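Local coordinates for TerD domain-containing protein (Streptomyces avermitilis, PDB 2QNG) that is of unknown function but binds calcium ions through a two-sheet beta domain of the TerD family, at residues Gly29-Pro41 / Val132-Leu146. Numbering follows the deposited sequence.
Sequences GIRKVELAVKWDP and VLNPGLRMREGYTVL. With CA (calcium ion), chain B.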
loop_
_atom_site.group_PDB
_atom_site.type_symbol
_atom_site.label_atom_id
_atom_site.label_comp_id
_atom_site.label_asym_id
_atom_site.label_seq_id
_atom_site.Cartn_x
_atom_site.Cartn_y
_atom_site.Cartn_z
ATOM N N GLY A 29 16.610 -0.027 10.111
ATOM C CA GLY A 29 16.272 0.489 11.443
ATOM C C GLY A 29 14.958 1.267 11.479
ATOM O O GLY A 29 14.740 2.118 12.351
ATOM N N ILE A 30 14.064 0.938 10.558
ATOM C CA ILE A 30 12.791 1.649 10.393
ATOM C C ILE A 30 11.862 1.331 11.575
ATOM O O ILE A 30 11.658 0.158 11.891
ATOM C CB ILE A 30 12.108 1.243 9.048
ATOM C CG1 ILE A 30 13.014 1.525 7.830
ATOM C CG2 ILE A 30 10.760 1.934 8.890
ATOM C CD1 ILE A 30 13.492 2.986 7.694
ATOM N N ARG A 31 11.268 2.356 12.199
ATOM C CA ARG A 31 10.375 2.142 13.351
ATOM C C ARG A 31 8.887 2.422 13.063
ATOM O O ARG A 31 8.003 1.776 13.621
ATOM C CB ARG A 31 10.796 3.009 14.555
ATOM C CG ARG A 31 12.251 2.922 15.008
ATOM C CD ARG A 31 12.461 1.797 15.943
ATOM N NE ARG A 31 13.863 1.680 16.352
ATOM C CZ ARG A 31 14.411 2.297 17.397
ATOM N NH1 ARG A 31 13.693 3.095 18.183
ATOM N NH2 ARG A 31 15.689 2.095 17.661
ATOM N N LYS A 32 8.613 3.419 12.234
ATOM C CA LYS A 32 7.243 3.843 11.952
ATOM C C LYS A 32 7.250 4.449 10.568
ATOM O O LYS A 32 8.121 5.271 10.250
ATOM C CB LYS A 32 6.805 4.903 12.950
ATOM C CG LYS A 32 5.363 5.335 12.815
ATOM C CD LYS A 32 4.974 6.246 13.953
ATOM C CE LYS A 32 3.622 6.864 13.708
ATOM N NZ LYS A 32 3.253 7.828 14.778
ATOM N N VAL A 33 6.263 4.066 9.763
ATOM C CA VAL A 33 6.180 4.475 8.354
ATOM C C VAL A 33 4.809 5.092 8.113
ATOM O O VAL A 33 3.799 4.624 8.650
ATOM C CB VAL A 33 6.368 3.243 7.401
ATOM C CG1 VAL A 33 6.107 3.539 5.923
ATOM C CG2 VAL A 33 7.756 2.683 7.577
ATOM N N GLU A 34 4.791 6.123 7.287
ATOM C CA GLU A 34 3.540 6.657 6.770
ATOM C C GLU A 34 3.574 6.478 5.267
ATOM O O GLU A 34 4.543 6.871 4.635
ATOM C CB GLU A 34 3.425 8.136 7.127
ATOM C CG GLU A 34 2.158 8.899 6.681
ATOM C CD GLU A 34 2.447 10.415 6.521
ATOM O OE1 GLU A 34 2.878 10.995 7.558
ATOM O OE2 GLU A 34 2.305 10.977 5.377
ATOM N N LEU A 35 2.535 5.866 4.702
ATOM C CA LEU A 35 2.405 5.789 3.251
ATOM C C LEU A 35 1.232 6.695 2.856
ATOM O O LEU A 35 0.128 6.505 3.341
ATOM C CB LEU A 35 2.130 4.337 2.835
ATOM C CG LEU A 35 1.747 4.101 1.372
ATOM C CD1 LEU A 35 2.668 4.698 0.301
ATOM C CD2 LEU A 35 1.610 2.603 1.142
ATOM N N ALA A 36 1.478 7.667 1.979
ATOM C CA ALA A 36 0.418 8.573 1.543
ATOM C C ALA A 36 0.238 8.463 0.037
ATOM O O ALA A 36 1.228 8.292 -0.679
ATOM C CB ALA A 36 0.794 10.003 1.923
ATOM N N VAL A 37 -1.017 8.555 -0.422
ATOM C CA VAL A 37 -1.331 8.425 -1.850
ATOM C C VAL A 37 -2.267 9.562 -2.225
ATOM O O VAL A 37 -3.149 9.929 -1.443
ATOM C CB VAL A 37 -1.948 7.033 -2.131
ATOM C CG1 VAL A 37 -2.355 6.876 -3.602
ATOM C CG2 VAL A 37 -0.936 5.967 -1.759
ATOM N N LYS A 38 -2.053 10.114 -3.419
ATOM C CA LYS A 38 -2.886 11.197 -3.939
ATOM C C LYS A 38 -3.243 10.930 -5.389
ATOM O O LYS A 38 -2.520 10.217 -6.101
ATOM C CB LYS A 38 -2.171 12.555 -3.832
ATOM C CG LYS A 38 -1.118 12.793 -4.925
ATOM C CD LYS A 38 -0.069 13.826 -4.520
ATOM C CE LYS A 38 -0.555 15.245 -4.661
ATOM N NZ LYS A 38 0.162 16.163 -3.708
ATOM N N TRP A 39 -4.360 11.502 -5.817
ATOM C CA TRP A 39 -4.762 11.500 -7.213
ATOM C C TRP A 39 -5.803 12.586 -7.406
ATOM O O TRP A 39 -6.310 13.174 -6.436
ATOM C CB TRP A 39 -5.281 10.123 -7.676
ATOM C CG TRP A 39 -6.542 9.666 -7.035
ATOM C CD1 TRP A 39 -7.796 9.707 -7.587
ATOM C CD2 TRP A 39 -6.705 9.100 -5.714
ATOM N NE1 TRP A 39 -8.725 9.172 -6.712
ATOM C CE2 TRP A 39 -8.075 8.781 -5.561
ATOM C CE3 TRP A 39 -5.825 8.764 -4.683
ATOM C CZ2 TRP A 39 -8.585 8.200 -4.400
ATOM C CZ3 TRP A 39 -6.333 8.182 -3.521
ATOM C CH2 TRP A 39 -7.704 7.912 -3.383
ATOM N N ASP A 40 -6.107 12.865 -8.668
ATOM C CA ASP A 40 -7.137 13.831 -9.027
ATOM C C ASP A 40 -8.384 13.076 -9.490
ATOM O O ASP A 40 -8.289 11.957 -10.002
ATOM C CB ASP A 40 -6.629 14.740 -10.143
ATOM C CG ASP A 40 -5.516 15.685 -9.689
ATOM O OD1 ASP A 40 -5.355 15.910 -8.458
ATOM O OD2 ASP A 40 -4.793 16.218 -10.568
ATOM N N PRO A 41 -9.570 13.661 -9.283
ATOM C CA PRO A 41 -10.798 12.937 -9.625
ATOM C C PRO A 41 -11.000 12.715 -11.120
ATOM O O PRO A 41 -10.440 13.449 -11.943
ATOM C CB PRO A 41 -11.924 13.839 -9.087
ATOM C CG PRO A 41 -11.314 15.068 -8.657
ATOM C CD PRO A 41 -9.830 14.956 -8.641
ATOM N N VAL A 132 -5.585 6.980 -14.223
ATOM C CA VAL A 132 -5.723 7.765 -13.013
ATOM C C VAL A 132 -5.027 9.107 -13.270
ATOM O O VAL A 132 -3.891 9.145 -13.759
ATOM C CB VAL A 132 -5.051 7.056 -11.832
ATOM C CG1 VAL A 132 -5.120 7.917 -10.548
ATOM C CG2 VAL A 132 -5.685 5.689 -11.615
ATOM N N LEU A 133 -5.705 10.213 -12.943
ATOM C CA LEU A 133 -5.107 11.529 -13.165
ATOM C C LEU A 133 -4.164 11.902 -12.032
ATOM O O LEU A 133 -4.571 11.986 -10.869
ATOM C CB LEU A 133 -6.167 12.613 -13.345
ATOM C CG LEU A 133 -5.613 13.990 -13.726
ATOM C CD1 LEU A 133 -4.777 13.932 -15.014
ATOM C CD2 LEU A 133 -6.761 14.966 -13.885
ATOM N N ASN A 134 -2.904 12.113 -12.405
ATOM C CA ASN A 134 -1.853 12.559 -11.508
ATOM C C ASN A 134 -1.726 11.788 -10.206
ATOM O O ASN A 134 -1.736 12.395 -9.126
ATOM C CB ASN A 134 -2.016 14.051 -11.226
ATOM C CG ASN A 134 -1.977 14.853 -12.480
ATOM O OD1 ASN A 134 -1.108 14.629 -13.321
ATOM N ND2 ASN A 134 -2.946 15.750 -12.656
ATOM N N PRO A 135 -1.568 10.454 -10.290
ATOM C CA PRO A 135 -1.378 9.665 -9.067
ATOM C C PRO A 135 0.010 9.888 -8.491
ATOM O O PRO A 135 0.980 10.145 -9.223
ATOM C CB PRO A 135 -1.481 8.217 -9.566
ATOM C CG PRO A 135 -0.958 8.281 -10.997
ATOM C CD PRO A 135 -1.528 9.601 -11.498
ATOM N N GLY A 136 0.110 9.778 -7.183
ATOM C CA GLY A 136 1.408 9.944 -6.530
ATOM C C GLY A 136 1.406 9.227 -5.215
ATOM O O GLY A 136 0.343 9.052 -4.590
ATOM N N LEU A 137 2.602 8.840 -4.782
ATOM C CA LEU A 137 2.759 8.275 -3.452
ATOM C C LEU A 137 3.990 8.846 -2.778
ATOM O O LEU A 137 4.961 9.208 -3.444
ATOM C CB LEU A 137 2.830 6.735 -3.510
ATOM C CG LEU A 137 4.089 6.089 -4.068
ATOM C CD1 LEU A 137 5.160 5.881 -2.972
ATOM C CD2 LEU A 137 3.735 4.761 -4.694
ATOM N N ARG A 138 3.966 8.838 -1.450
ATOM C CA ARG A 138 5.128 9.191 -0.636
ATOM C C ARG A 138 5.160 8.273 0.565
ATOM O O ARG A 138 4.147 8.070 1.214
ATOM C CB ARG A 138 5.037 10.650 -0.146
ATOM C CG ARG A 138 6.263 11.134 0.641
ATOM C CD ARG A 138 6.003 12.521 1.249
ATOM N NE ARG A 138 4.940 12.489 2.266
ATOM C CZ ARG A 138 4.490 13.580 2.892
ATOM N NH1 ARG A 138 5.009 14.755 2.588
ATOM N NH2 ARG A 138 3.533 13.492 3.803
HETATM N N MSE A 139 6.338 7.772 0.865
HETATM C CA MSE A 139 6.525 7.010 2.087
HETATM C C MSE A 139 7.583 7.692 2.914
HETATM O O MSE A 139 8.610 8.099 2.383
HETATM C CB MSE A 139 6.946 5.580 1.803
HETATM C CG MSE A 139 5.790 4.638 1.744
HETATM SE SE MSE A 139 6.312 2.815 1.385
HETATM C CE MSE A 139 6.968 3.111 -0.408
ATOM N N ARG A 140 7.300 7.822 4.212
ATOM C CA ARG A 140 8.299 8.406 5.082
ATOM C C ARG A 140 8.331 7.769 6.462
ATOM O O ARG A 140 7.406 7.051 6.880
ATOM C CB ARG A 140 8.109 9.905 5.191
ATOM C CG ARG A 140 6.838 10.267 5.865
ATOM C CD ARG A 140 6.712 11.755 5.949
ATOM N NE ARG A 140 5.545 12.137 6.729
ATOM C CZ ARG A 140 5.242 13.397 7.031
ATOM N NH1 ARG A 140 6.016 14.391 6.601
ATOM N NH2 ARG A 140 4.166 13.659 7.755
ATOM N N GLU A 141 9.479 7.969 7.105
ATOM C CA GLU A 141 9.645 7.612 8.500
ATOM C C GLU A 141 9.848 8.898 9.252
ATOM O O GLU A 141 10.847 9.585 9.032
ATOM C CB GLU A 141 10.836 6.731 8.775
ATOM C CG GLU A 141 10.959 6.676 10.316
ATOM C CD GLU A 141 11.766 5.574 10.846
ATOM O OE1 GLU A 141 12.798 5.249 10.224
ATOM O OE2 GLU A 141 11.358 5.097 11.925
ATOM N N GLY A 142 8.911 9.251 10.125
ATOM C CA GLY A 142 8.947 10.584 10.708
ATOM C C GLY A 142 8.899 11.601 9.579
ATOM O O GLY A 142 8.004 11.586 8.729
ATOM N N TYR A 143 9.924 12.441 9.511
ATOM C CA TYR A 143 10.014 13.438 8.468
ATOM C C TYR A 143 10.959 13.020 7.339
ATOM O O TYR A 143 11.175 13.775 6.398
ATOM C CB TYR A 143 10.478 14.765 9.048
ATOM C CG TYR A 143 9.543 15.408 10.061
ATOM C CD1 TYR A 143 8.154 15.333 9.923
ATOM C CD2 TYR A 143 10.060 16.120 11.137
ATOM C CE1 TYR A 143 7.312 15.953 10.839
ATOM C CE2 TYR A 143 9.218 16.746 12.065
ATOM C CZ TYR A 143 7.843 16.653 11.908
ATOM O OH TYR A 143 7.011 17.268 12.838
ATOM N N THR A 144 11.525 11.822 7.434
ATOM C CA THR A 144 12.466 11.340 6.412
ATOM C C THR A 144 11.725 10.668 5.260
ATOM O O THR A 144 11.095 9.626 5.442
ATOM C CB THR A 144 13.461 10.369 7.031
ATOM O OG1 THR A 144 14.249 11.077 7.994
ATOM C CG2 THR A 144 14.360 9.705 5.983
ATOM N N VAL A 145 11.806 11.257 4.076
ATOM C CA VAL A 145 11.169 10.642 2.912
ATOM C C VAL A 145 11.995 9.433 2.477
ATOM O O VAL A 145 13.218 9.559 2.208
ATOM C CB VAL A 145 11.039 11.658 1.765
ATOM C CG1 VAL A 145 10.417 11.043 0.514
ATOM C CG2 VAL A 145 10.186 12.829 2.229
ATOM N N LEU A 146 11.312 8.286 2.402
ATOM C CA LEU A 146 11.919 7.009 1.985
ATOM C C LEU A 146 11.725 6.730 0.504
ATOM O O LEU A 146 12.574 6.101 -0.143
ATOM C CB LEU A 146 11.330 5.839 2.790
ATOM C CG LEU A 146 11.506 5.837 4.312
ATOM C CD1 LEU A 146 10.671 4.710 4.930
ATOM C CD2 LEU A 146 12.978 5.715 4.725
HETATM CA CA CA B . -6.821 14.512 -4.561
HETATM O O HOH W 1 6.286 7.997 10.615
HETATM O O HOH W 2 4.185 9.979 3.498
HETATM O O HOH W 3 5.546 10.681 8.968
HETATM O O HOH W 4 -8.559 10.098 -12.082
HETATM O O HOH W 5 -3.049 14.321 -7.388
HETATM O O HOH W 6 -6.939 16.175 -6.270
HETATM O O HOH W 7 -4.598 15.259 -4.387
#
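Two antiparallel strands of a five-stranded sheet in the TerD domain, 33-40 and 135-141, pair here, Glu34 facing Arg140, Ala36 facing Arg138 and Lys38 facing Gly136 as hydrogen-bonded pairs. Ala36 N donates to Arg138 O at 2.8 Å, and each of these pairs is closed by a second bond. On the face of Glu34, one carboxylate serves two arginines. In the conformer modelled here Arg140 approaches side-on, NE and NH2 both 3.0 Å from Glu34 OE1, while Arg138 NH2 lies 3.2 Å from Glu34 OE2 on its syn side. Glu34 reaches both because its chain runs out extended, CG placed opposite the backbone N (chi1 -179°). Arg138 NH2 sits over the centre of the Arg140 guanidinium, both arginines turned to the same carboxylate. Leu35, Val37, Leu137 and Met139 (a selenomethionine) fill the other face, where Leu35 crosses the Met139 side chain and packs with it. Beside the type II' turn Glu141-Thr144, whose second position needs the positive phi that Gly142 takes easily, Glu141 OE2 accepts Arg31 N at 2.8 Å and Lys32 N from the same side of the carboxylate plane, joining the segment that leads into strand 33-40 to the end of strand 135-141. At the far end Asn134 ND2 donates almost straight (176°) to Asp40 OD2, 2.8 Å away. Trp39 O binds calcium at 2.4 Å, with Gly91, Gly93 and Asp97 completing the protein ligands; Asp40 OD1 accepts from a calcium-bound water. Strand 98-102 flanks 33-40 and strand 144-149 flanks 135-141, while the apolar face packs on Ile53, Val116 and Val118 of the second sheet.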